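Local coordinates for chemotaxis protein cheA (PDB 1TQG), which probably passes on phosphate in bacterial chemotaxis signalling, as the phosphotransfer (Hpt) domain of the histidine kinase CheA, at residues 50-55 with 59-64. Sequence-based numbering, arbitrary orientation. Where two conformers were deposited one is given.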
# COMPACT_ATOMS: atom_id res chain seq x y z
N GLY A 50 3.98 -2.37 8.14
CA GLY A 50 4.96 -2.94 9.05
C GLY A 50 6.38 -2.43 8.80
O GLY A 50 7.15 -2.19 9.74
N MET A 51 6.75 -2.29 7.53
CA MET A 51 8.06 -1.69 7.22
C MET A 51 8.17 -0.29 7.76
O MET A 51 9.19 0.11 8.35
CB MET A 51 8.20 -1.69 5.69
CG MET A 51 8.30 -3.11 5.18
SD MET A 51 8.39 -3.05 3.39
CE MET A 51 10.02 -2.30 3.22
N ALA A 52 7.16 0.52 7.54
CA ALA A 52 7.19 1.88 8.06
C ALA A 52 7.33 1.86 9.58
O ALA A 52 8.08 2.67 10.14
CB ALA A 52 5.97 2.63 7.61
N GLY A 53 6.64 0.94 10.27
CA GLY A 53 6.72 0.90 11.70
C GLY A 53 8.11 0.60 12.20
O GLY A 53 8.59 1.13 13.22
N THR A 54 8.86 -0.27 11.51
CA THR A 54 10.20 -0.64 12.00
C THR A 54 11.17 0.51 11.77
O THR A 54 12.21 0.52 12.41
CB THR A 54 10.73 -1.94 11.40
OG1 THR A 54 11.03 -1.72 10.03
CG2 THR A 54 9.74 -3.05 11.51
N MET A 55 10.86 1.48 10.91
CA MET A 55 11.68 2.66 10.69
C MET A 55 11.21 3.82 11.54
O MET A 55 11.82 4.88 11.57
CB MET A 55 11.69 3.02 9.21
CG MET A 55 12.17 1.86 8.31
SD MET A 55 13.89 1.30 8.54
CE MET A 55 14.72 2.63 7.68
N SER A 59 3.82 8.80 9.96
CA SER A 59 2.80 9.24 9.02
C SER A 59 2.63 8.19 7.93
O SER A 59 1.49 7.96 7.53
CB SER A 59 3.15 10.63 8.41
OG SER A 59 3.03 11.58 9.47
N MET A 60 3.72 7.58 7.46
CA MET A 60 3.55 6.58 6.44
C MET A 60 2.79 5.40 7.04
O MET A 60 1.91 4.80 6.39
CB MET A 60 4.91 6.12 5.85
CG MET A 60 4.78 4.96 4.88
SD MET A 60 6.40 4.52 4.22
CE MET A 60 6.01 2.89 3.52
N ALA A 61 3.14 4.99 8.25
CA ALA A 61 2.47 3.82 8.88
C ALA A 61 1.01 4.10 9.02
O ALA A 61 0.18 3.24 8.73
CB ALA A 61 3.09 3.50 10.22
N LYS A 62 0.63 5.29 9.49
CA LYS A 62 -0.79 5.57 9.70
C LYS A 62 -1.51 5.64 8.38
O LYS A 62 -2.66 5.19 8.32
CB LYS A 62 -0.92 6.89 10.49
CG LYS A 62 -0.50 6.73 11.93
CD LYS A 62 -0.62 7.94 12.82
CE LYS A 62 0.14 9.13 12.28
NZ LYS A 62 0.05 10.24 13.32
N LEU A 63 -0.95 6.16 7.33
CA LEU A 63 -1.56 6.17 6.01
C LEU A 63 -1.75 4.73 5.51
O LEU A 63 -2.83 4.34 5.02
CB LEU A 63 -0.78 6.95 5.00
CG LEU A 63 -1.24 6.89 3.56
CD1 LEU A 63 -2.68 7.38 3.35
CD2 LEU A 63 -0.33 7.70 2.66
N CYS A 64 -0.69 3.93 5.61
CA CYS A 64 -0.85 2.52 5.21
C CYS A 64 -1.90 1.80 6.01
O CYS A 64 -2.61 0.98 5.46
CB CYS A 64 0.50 1.79 5.40
SG CYS A 64 1.80 2.27 4.23
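M60 lies along the methyl of A52, near the turn that joins helix 35-55 to helix 58-75. All four side-chain atoms of M60 stay within 4.1 Å of A52 CB, the nearest being CG at 3.8 Å. The reason is the shape of the chain: CG stands anti to the backbone N (chi1 174°), and the rest continues almost fully extended, so the thioether runs past the methyl lengthwise and SD comes to 3.9 Å from A52 CB. A long, unbranched, apolar side chain suits this place, because its flank covers A52 while it also touches F10 of helix 3-30 and M99 of helix 83-103 in the core of the domain.

One residue on, A61 brings methyl against methyl, with its CB 4.0 Å from A52 CB. The A52 methyl also presses on the backbone of the facing helix, 3.7 Å from A61 N. Here the CA atoms of A52 and A61 are 5.2 Å apart, a spacing that suits two alanines, whose short side chains fill the gap without pushing the helices apart. At the margin of the contact, the A61 methyl lies 4.4 Å from G53 N.

L63, on another face, packs on M95, I96 and M99 of helix 83-103, where a branched apolar side chain is well suited. C64 points its CB toward helix 35-55 but meets it one turn earlier, at L48 and K49; its small side chain suits this buried position.

The local axes approach to 8.0 Å and run nearly antiparallel, at 157°. Two consecutive helices so arranged and joined by a short turn form a helical hairpin, here the second and third helices in chain order of the antiparallel four-helix bundle characteristic of Hpt domains.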